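Local coordinates for uncharacterized protein (Bacteroides ovatus, PDB 4IRT) that is of unknown function but, with its BNR repeat-like beta-propeller domain, is a putative neuraminidase, at residues A[195-200]-A[205-210]. Residues are numbered along the deposited sequence; the frame is centred on the assembly and turned at random.
Sequences WVWRET and TNHDIC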
ATOM      1  N   TRP A 195      10.748  -5.794   1.529  1.00  9.89           N
ATOM      2  CA  TRP A 195      11.367  -4.735   0.745  1.00  9.78           C
ATOM      3  C   TRP A 195      12.251  -5.277  -0.344  1.00  9.69           C
ATOM      4  O   TRP A 195      12.622  -6.435  -0.305  1.00 10.02           O
ATOM      5  CB  TRP A 195      12.166  -3.779   1.639  1.00 10.12           C
ATOM      6  CG  TRP A 195      13.402  -4.300   2.268  1.00 10.72           C
ATOM      7  CD1 TRP A 195      14.706  -4.114   1.806  1.00 11.28           C
ATOM      8  CD2 TRP A 195      13.521  -5.007   3.514  1.00 11.02           C
ATOM      9  NE1 TRP A 195      15.596  -4.684   2.680  1.00 11.65           N
ATOM     10  CE2 TRP A 195      14.906  -5.233   3.735  1.00 11.35           C
ATOM     11  CE3 TRP A 195      12.598  -5.517   4.439  1.00 10.70           C
ATOM     12  CZ2 TRP A 195      15.380  -5.961   4.830  1.00 11.92           C
ATOM     13  CZ3 TRP A 195      13.081  -6.232   5.570  1.00 12.18           C
ATOM     14  CH2 TRP A 195      14.452  -6.435   5.747  1.00 11.63           C
ATOM     15  N   VAL A 196      12.574  -4.410  -1.293  1.00  9.57           N
ATOM     16  CA  VAL A 196      13.596  -4.665  -2.306  1.00 10.00           C
ATOM     17  C   VAL A 196      14.694  -3.641  -2.072  1.00 10.49           C
ATOM     18  O   VAL A 196      14.456  -2.547  -1.513  1.00 10.26           O
ATOM     19  CB  VAL A 196      13.055  -4.522  -3.758  1.00 10.55           C
ATOM     20  CG1 VAL A 196      11.799  -5.396  -3.935  1.00 11.11           C
ATOM     21  CG2 VAL A 196      12.783  -3.068  -4.110  1.00 10.87           C
ATOM     22  N   TRP A 197      15.902  -4.013  -2.449  1.00 10.77           N
ATOM     23  CA  TRP A 197      16.975  -3.078  -2.452  1.00 11.38           C
ATOM     24  C   TRP A 197      16.983  -2.342  -3.759  1.00 11.59           C
ATOM     25  O   TRP A 197      16.607  -2.892  -4.796  1.00 10.74           O
ATOM     26  CB  TRP A 197      18.299  -3.796  -2.307  1.00 11.70           C
ATOM     27  CG  TRP A 197      18.471  -4.520  -1.004  1.00 12.25           C
ATOM     28  CD1 TRP A 197      18.624  -5.863  -0.839  1.00 13.37           C
ATOM     29  CD2 TRP A 197      18.573  -3.942   0.313  1.00 12.19           C
ATOM     30  NE1 TRP A 197      18.807  -6.162   0.497  1.00 12.73           N
ATOM     31  CE2 TRP A 197      18.786  -5.000   1.219  1.00 13.17           C
ATOM     32  CE3 TRP A 197      18.530  -2.632   0.807  1.00 12.11           C
ATOM     33  CZ2 TRP A 197      18.962  -4.786   2.613  1.00 13.01           C
ATOM     34  CZ3 TRP A 197      18.705  -2.430   2.171  1.00 11.88           C
ATOM     35  CH2 TRP A 197      18.909  -3.502   3.055  1.00 12.39           C
ATOM     36  N   ARG A 198      17.417  -1.086  -3.728  1.00 12.39           N
ATOM     37  CA  ARG A 198      17.793  -0.430  -4.976  1.00 14.11           C
ATOM     38  C   ARG A 198      19.220   0.052  -4.834  1.00 12.67           C
ATOM     39  O   ARG A 198      19.513   0.900  -3.999  1.00 14.41           O
ATOM     40  CB  ARG A 198      16.922   0.745  -5.363  1.00 14.95           C
ATOM     41  CG  ARG A 198      17.276   1.140  -6.796  1.00 17.44           C
ATOM     42  CD  ARG A 198      16.572   2.345  -7.324  1.00 16.60           C
ATOM     43  NE  ARG A 198      15.187   2.061  -7.660  1.00 15.98           N
ATOM     44  CZ  ARG A 198      14.381   2.962  -8.186  1.00 18.31           C
ATOM     45  NH1 ARG A 198      14.855   4.164  -8.496  1.00 19.19           N
ATOM     46  NH2 ARG A 198      13.111   2.669  -8.427  1.00 17.52           N
ATOM     47  N   GLU A 199      20.080  -0.445  -5.697  1.00 12.86           N
ATOM     48  CA  GLU A 199      21.493  -0.282  -5.535  1.00 12.89           C
ATOM     49  C   GLU A 199      21.971   1.150  -5.827  1.00 13.52           C
ATOM     50  O   GLU A 199      22.790   1.668  -5.082  1.00 14.21           O
ATOM     51  CB  GLU A 199      22.220  -1.324  -6.375  1.00 13.88           C
ATOM     52  CG  GLU A 199      23.565  -1.723  -5.847  1.00 14.49           C
ATOM     53  CD  GLU A 199      23.591  -2.162  -4.378  1.00 13.87           C
ATOM     54  OE1 GLU A 199      22.625  -2.697  -3.811  1.00 12.08           O
ATOM     55  OE2 GLU A 199      24.652  -2.020  -3.784  1.00 17.99           O
ATOM     56  N   THR A 200      21.403   1.809  -6.852  1.00 12.50           N
ATOM     57  CA  THR A 200      21.760   3.186  -7.171  1.00 12.93           C
ATOM     58  C   THR A 200      20.558   3.934  -7.767  1.00 12.60           C
ATOM     59  O   THR A 200      19.422   3.526  -7.587  1.00 12.94           O
ATOM     60  CB  THR A 200      23.052   3.222  -8.053  1.00 13.06           C
ATOM     61  OG1 THR A 200      23.543   4.570  -8.226  1.00 13.52           O
ATOM     62  CG2 THR A 200      22.813   2.574  -9.427  1.00 13.09           C
ATOM     63  N   THR A 205      18.315  -1.231 -11.136  1.00 12.03           N
ATOM     64  CA  THR A 205      19.218  -1.683 -10.099  1.00 11.74           C
ATOM     65  C   THR A 205      18.471  -2.142  -8.829  1.00 11.19           C
ATOM     66  O   THR A 205      19.102  -2.404  -7.805  1.00 12.71           O
ATOM     67  CB  THR A 205      20.330  -0.642  -9.764  1.00 12.08           C
ATOM     68  OG1 THR A 205      19.803   0.467  -9.016  1.00 10.88           O
ATOM     69  CG2 THR A 205      21.008  -0.138 -11.031  1.00 13.27           C
ATOM     70  N   ASN A 206      17.139  -2.246  -8.896  1.00 10.52           N
ATOM     71  CA  ASN A 206      16.378  -2.960  -7.868  1.00  9.86           C
ATOM     72  C   ASN A 206      16.840  -4.429  -7.857  1.00  9.93           C
ATOM     73  O   ASN A 206      17.137  -5.011  -8.915  1.00  9.85           O
ATOM     74  CB  ASN A 206      14.874  -2.993  -8.187  1.00  9.78           C
ATOM     75  CG  ASN A 206      14.173  -1.663  -8.029  1.00 10.14           C
ATOM     76  OD1 ASN A 206      14.650  -0.716  -7.354  1.00 10.00           O
ATOM     77  ND2 ASN A 206      12.985  -1.587  -8.652  1.00  9.78           N
ATOM     78  N   HIS A 207      16.923  -4.997  -6.667  1.00  9.99           N
ATOM     79  CA  HIS A 207      17.207  -6.409  -6.541  1.00 10.93           C
ATOM     80  C   HIS A 207      16.738  -6.963  -5.209  1.00 10.63           C
ATOM     81  O   HIS A 207      16.741  -6.250  -4.197  1.00 11.52           O
ATOM     82  CB  HIS A 207      18.703  -6.675  -6.740  1.00 11.77           C
ATOM     83  CG  HIS A 207      19.598  -5.965  -5.767  1.00 11.94           C
ATOM     84  ND1 HIS A 207      20.057  -6.559  -4.609  1.00 13.58           N
ATOM     85  CD2 HIS A 207      20.155  -4.733  -5.801  1.00 12.66           C
ATOM     86  CE1 HIS A 207      20.849  -5.716  -3.966  1.00 13.40           C
ATOM     87  NE2 HIS A 207      20.924  -4.597  -4.669  1.00 13.53           N
ATOM     88  N   ASP A 208      16.349  -8.243  -5.245  1.00 11.10           N
ATOM     89  CA  ASP A 208      15.978  -9.053  -4.076  1.00 11.19           C
ATOM     90  C   ASP A 208      14.664  -8.646  -3.401  1.00 10.92           C
ATOM     91  O   ASP A 208      14.184  -7.524  -3.562  1.00 10.11           O
ATOM     92  CB  ASP A 208      17.124  -9.050  -3.032  1.00 11.64           C
ATOM     93  CG  ASP A 208      18.403  -9.654  -3.580  1.00 12.55           C
ATOM     94  OD1 ASP A 208      18.361 -10.762  -4.174  1.00 13.52           O
ATOM     95  OD2 ASP A 208      19.470  -9.015  -3.426  1.00 13.53           O
ATOM     96  N   ILE A 209      14.081  -9.611  -2.694  1.00  9.87           N
ATOM     97  CA  ILE A 209      12.952  -9.404  -1.799  1.00 10.41           C
ATOM     98  C   ILE A 209      13.320  -9.931  -0.423  1.00 10.60           C
ATOM     99  O   ILE A 209      13.605 -11.137  -0.258  1.00 11.00           O
ATOM    100  CB  ILE A 209      11.660 -10.101  -2.301  1.00 10.41           C
ATOM    101  CG1 ILE A 209      11.363  -9.673  -3.756  1.00 10.78           C
ATOM    102  CG2 ILE A 209      10.490  -9.764  -1.373  1.00 10.61           C
ATOM    103  CD1 ILE A 209      10.070 -10.208  -4.351  1.00 10.77           C
ATOM    104  N   CYS A 210      13.276  -9.044   0.562  1.00 10.32           N
ATOM    105  CA  CYS A 210      13.691  -9.357   1.931  1.00 10.61           C
ATOM    106  C   CYS A 210      12.491  -9.240   2.890  1.00 10.42           C
ATOM    107  O   CYS A 210      11.482  -8.651   2.558  1.00 10.63           O
ATOM    108  CB  CYS A 210      14.811  -8.409   2.383  1.00 11.48           C
ATOM    109  SG  CYS A 210      16.345  -8.528   1.404  1.00 13.18           S
TER
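Glu199 OE1 accepts the N-H of His207 NE2 at 2.7 Å, and the other imidazole nitrogen, ND1, donates to Asp208 OD2 at 2.8 Å. The two bonds are nearly straight (165° and 169°) and both acceptors lie close to the ring plane, so the imidazole is fixed in rotation between two carboxylates. Glu199 OE1 is met on its anti side, tilted out of the carboxylate plane, and Asp208 OD2 from above its own plane. With chi1 at 59°, His207 CG sits between its own backbone N and carbonyl carbon, which swings the ring over Trp197 CB; that carbon lies 3.8 Å from the ring centroid, a CH-pi contact over the imidazole face. Replacing His207 by alanine would probably cost Glu199 OE1 and Asp208 OD2 their imidazole donor and remove the ring packed against Trp197 CB. Further along the same face of the sheet, Cys210 CB packs over the six-membered ring of Trp195, 3.6 Å from its centroid, and Cys210 SG makes oblique sulfur-aromatic contacts with both indoles. Tyr240 OH of strand 239-242 hydrogen-bonds Trp197 NE1. On the other face, Arg198 NE meets Asn206 OD1 at 2.8 Å, with the acceptor in the guanidinium plane; Asn252 OD1 bonds both Arg198 NH2 and Asn206 ND2. Near the turn, Thr205 OG1, which also bonds His202 O, accepts Thr200 N at 3.0 Å. Paired backbone bonds join Trp195 with Cys210 and Trp197 with His207; between these pairs Val196 alone faces Asp208 and Ile209, a beta bulge in which Asp208 has positive phi. Strands 191-198 and 206-214 thus form a bulged antiparallel hairpin, the middle pair of a four-stranded sheet, consistent with one blade of a beta-propeller.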